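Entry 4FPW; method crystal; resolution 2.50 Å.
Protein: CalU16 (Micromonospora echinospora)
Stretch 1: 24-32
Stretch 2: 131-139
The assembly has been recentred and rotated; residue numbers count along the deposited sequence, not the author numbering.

Stretch 1, residues 24-32: IIRQRYDAP
Stretch 2, residues 131-139: ALDFLGMFI

In CalU16, residues 24-29 lie in a strand and residues 131-138 in a helix, both of which begin earlier in the chain. The two run almost parallel, their N-to-C directions 7° apart and their axes 10.6 Å apart at closest approach. The CA atoms pair in register as Gln-27 with Leu-132 (8.8 Å), Tyr-29 with Gly-136 (7.8 Å) and Ala-31 with Ile-139 (7.4 Å). Strand alternation directs the CA-to-CB bonds of Ile-25, Gln-27 and Tyr-29 toward the helix, with phi/psi from -117/128 to -145/140 and -124/149. Backbone hydrogen bonds of the i to i+4 kind link Gly-136 N to Leu-132 O (2.8 Å) and Ile-139 N to Leu-135 O (2.7 Å).

Tyr-29 is the centre of the contact (chi1 -56°, chi2 -83°). Its ring extends along the helix, with Ile-139 CD1 over one face, 4.1 Å from Tyr-29 CD1. Gly-136 CA lies 4.1 Å from Tyr-29 CE1, oblique to the ring, while Leu-135 CD2 (chi1 t, chi2 p) lies 3.7 Å from Tyr-29 OH. That hydroxyl donates a very short hydrogen bond to Gln-27 OE1 (2.4 Å), tying together two side chains of the same strand.

Leu-132 (chi1 m, chi2 t) packs against the earlier strand residues: its CD1 meets Ile-25 CG2 (mt) at 3.6 Å, and its CB approaches Gln-27 OE1 to 3.2 Å, a contact without hydrogen bonding. Gln-27 (chi1 m, chi2 t, chi3 -55°) directs NE2 to a water at 2.7 Å, a weak bond; the same water donates to Asp-133 OD1 at 3.1 Å, bridging strand and helix.

Ile-139 (mt) closes the far end, its CG2 3.9 Å from Ala-31 CB in the loop after the strand. No direct hydrogen bond crosses the interface, whose 327 Å² of buried surface is mainly covered by apolar packing.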

# COMPACT_ATOMS: atom_id res chain seq x y z
N ILE A 24 5.44 -0.59 -6.81
CA ILE A 24 4.31 0.17 -7.34
C ILE A 24 3.27 -0.81 -7.87
O ILE A 24 3.55 -1.60 -8.76
CB ILE A 24 4.75 1.14 -8.45
CG1 ILE A 24 5.56 2.30 -7.86
CG2 ILE A 24 3.54 1.71 -9.17
CD1 ILE A 24 6.35 3.10 -8.88
N ILE A 25 2.07 -0.73 -7.30
CA ILE A 25 1.00 -1.63 -7.62
C ILE A 25 -0.11 -0.81 -8.23
O ILE A 25 -0.51 0.20 -7.64
CB ILE A 25 0.50 -2.35 -6.37
CG1 ILE A 25 1.50 -3.42 -5.96
CG2 ILE A 25 -0.88 -2.98 -6.58
CD1 ILE A 25 1.33 -3.88 -4.54
N ARG A 26 -0.58 -1.24 -9.40
CA ARG A 26 -1.64 -0.56 -10.12
C ARG A 26 -2.77 -1.52 -10.36
O ARG A 26 -2.57 -2.62 -10.88
CB ARG A 26 -1.14 -0.03 -11.47
CG ARG A 26 0.17 0.76 -11.40
CD ARG A 26 0.39 1.53 -12.69
NE ARG A 26 1.51 2.46 -12.60
CZ ARG A 26 2.75 2.24 -13.05
NH1 ARG A 26 3.10 1.09 -13.64
NH2 ARG A 26 3.67 3.19 -12.90
N GLN A 27 -3.96 -1.08 -9.97
CA GLN A 27 -5.16 -1.87 -10.07
C GLN A 27 -6.30 -0.93 -10.37
O GLN A 27 -6.37 0.18 -9.82
CB GLN A 27 -5.46 -2.55 -8.76
CG GLN A 27 -4.39 -3.53 -8.30
CD GLN A 27 -4.82 -4.27 -7.07
OE1 GLN A 27 -5.18 -3.66 -6.07
NE2 GLN A 27 -4.80 -5.60 -7.13
N ARG A 28 -7.19 -1.39 -11.24
CA ARG A 28 -8.30 -0.59 -11.64
C ARG A 28 -9.52 -1.14 -10.93
O ARG A 28 -9.67 -2.36 -10.82
CB ARG A 28 -8.47 -0.65 -13.15
CG ARG A 28 -8.94 0.66 -13.72
CD ARG A 28 -9.67 0.48 -15.03
NE ARG A 28 -10.85 1.34 -15.07
CZ ARG A 28 -11.76 1.29 -16.04
NH1 ARG A 28 -11.63 0.43 -17.05
NH2 ARG A 28 -12.82 2.11 -15.99
N TYR A 29 -10.36 -0.25 -10.42
CA TYR A 29 -11.63 -0.68 -9.84
C TYR A 29 -12.79 0.01 -10.50
O TYR A 29 -12.71 1.16 -10.94
CB TYR A 29 -11.69 -0.44 -8.34
CG TYR A 29 -10.55 -1.09 -7.59
CD1 TYR A 29 -10.61 -2.44 -7.23
CD2 TYR A 29 -9.42 -0.37 -7.25
CE1 TYR A 29 -9.57 -3.04 -6.56
CE2 TYR A 29 -8.38 -0.96 -6.59
CZ TYR A 29 -8.46 -2.29 -6.24
OH TYR A 29 -7.39 -2.83 -5.56
N ASP A 30 -13.88 -0.74 -10.51
CA ASP A 30 -15.13 -0.41 -11.17
C ASP A 30 -16.05 0.32 -10.18
O ASP A 30 -17.28 0.23 -10.26
CB ASP A 30 -15.75 -1.75 -11.60
CG ASP A 30 -16.82 -1.62 -12.65
OD1 ASP A 30 -16.96 -0.54 -13.29
OD2 ASP A 30 -17.53 -2.63 -12.83
N ALA A 31 -15.45 1.02 -9.22
CA ALA A 31 -16.18 1.86 -8.28
C ALA A 31 -15.63 3.25 -8.49
O ALA A 31 -14.57 3.41 -9.08
CB ALA A 31 -15.95 1.39 -6.87
N PRO A 32 -16.35 4.28 -8.04
CA PRO A 32 -15.78 5.59 -8.29
C PRO A 32 -14.76 6.00 -7.23
O PRO A 32 -14.65 5.37 -6.18
CB PRO A 32 -17.01 6.52 -8.31
CG PRO A 32 -18.11 5.77 -7.62
CD PRO A 32 -17.77 4.31 -7.67
N ALA A 131 -3.20 -7.84 0.63
CA ALA A 131 -4.16 -6.93 1.24
C ALA A 131 -5.13 -6.33 0.22
O ALA A 131 -6.32 -6.19 0.50
CB ALA A 131 -3.44 -5.82 1.98
N LEU A 132 -4.61 -5.95 -0.94
CA LEU A 132 -5.45 -5.39 -1.99
C LEU A 132 -6.46 -6.43 -2.53
O LEU A 132 -7.52 -6.04 -3.01
CB LEU A 132 -4.61 -4.77 -3.10
CG LEU A 132 -3.96 -3.45 -2.65
CD1 LEU A 132 -2.88 -3.02 -3.63
CD2 LEU A 132 -4.97 -2.33 -2.45
N ASP A 133 -6.16 -7.72 -2.39
CA ASP A 133 -7.17 -8.77 -2.66
C ASP A 133 -8.43 -8.52 -1.85
O ASP A 133 -9.53 -8.58 -2.40
CB ASP A 133 -6.68 -10.18 -2.32
CG ASP A 133 -5.68 -10.71 -3.30
OD1 ASP A 133 -5.38 -10.02 -4.30
OD2 ASP A 133 -5.20 -11.83 -3.09
N PHE A 134 -8.26 -8.25 -0.56
CA PHE A 134 -9.42 -8.08 0.31
C PHE A 134 -10.12 -6.74 0.07
O PHE A 134 -11.34 -6.65 0.21
CB PHE A 134 -9.05 -8.37 1.77
CG PHE A 134 -8.79 -9.84 2.01
CD1 PHE A 134 -9.79 -10.67 2.51
CD2 PHE A 134 -7.56 -10.42 1.66
CE1 PHE A 134 -9.56 -12.03 2.69
CE2 PHE A 134 -7.33 -11.77 1.84
CZ PHE A 134 -8.32 -12.58 2.35
N LEU A 135 -9.37 -5.72 -0.34
CA LEU A 135 -10.01 -4.52 -0.86
C LEU A 135 -10.89 -4.90 -2.05
O LEU A 135 -12.09 -4.62 -2.06
CB LEU A 135 -8.96 -3.48 -1.27
CG LEU A 135 -9.49 -2.26 -2.02
CD1 LEU A 135 -10.57 -1.52 -1.24
CD2 LEU A 135 -8.34 -1.32 -2.35
N GLY A 136 -10.30 -5.57 -3.04
CA GLY A 136 -11.03 -6.07 -4.19
C GLY A 136 -12.28 -6.81 -3.77
O GLY A 136 -13.37 -6.45 -4.21
N MSE A 137 -12.13 -7.83 -2.92
CA MSE A 137 -13.29 -8.56 -2.38
C MSE A 137 -14.29 -7.60 -1.75
O MSE A 137 -15.50 -7.75 -1.91
CB MSE A 137 -12.87 -9.55 -1.31
CG MSE A 137 -12.11 -10.76 -1.80
SE MSE A 137 -12.08 -12.06 -0.55
CE MSE A 137 -10.47 -12.78 -0.93
N PHE A 138 -13.77 -6.62 -1.01
CA PHE A 138 -14.61 -5.69 -0.27
C PHE A 138 -15.42 -4.83 -1.22
O PHE A 138 -16.64 -4.69 -1.06
CB PHE A 138 -13.76 -4.82 0.66
CG PHE A 138 -14.52 -3.71 1.31
CD1 PHE A 138 -15.66 -3.96 2.04
CD2 PHE A 138 -14.05 -2.40 1.23
CE1 PHE A 138 -16.35 -2.93 2.66
CE2 PHE A 138 -14.73 -1.37 1.84
CZ PHE A 138 -15.88 -1.63 2.56
N ILE A 139 -14.76 -4.26 -2.22
CA ILE A 139 -15.45 -3.59 -3.32
C ILE A 139 -16.15 -4.64 -4.17
O ILE A 139 -17.35 -4.53 -4.43
CB ILE A 139 -14.50 -2.74 -4.20
CG1 ILE A 139 -13.92 -1.59 -3.38
CG2 ILE A 139 -15.24 -2.18 -5.42
CD1 ILE A 139 -12.68 -0.98 -4.00
O HOH W 1 -4.06 -7.46 -5.33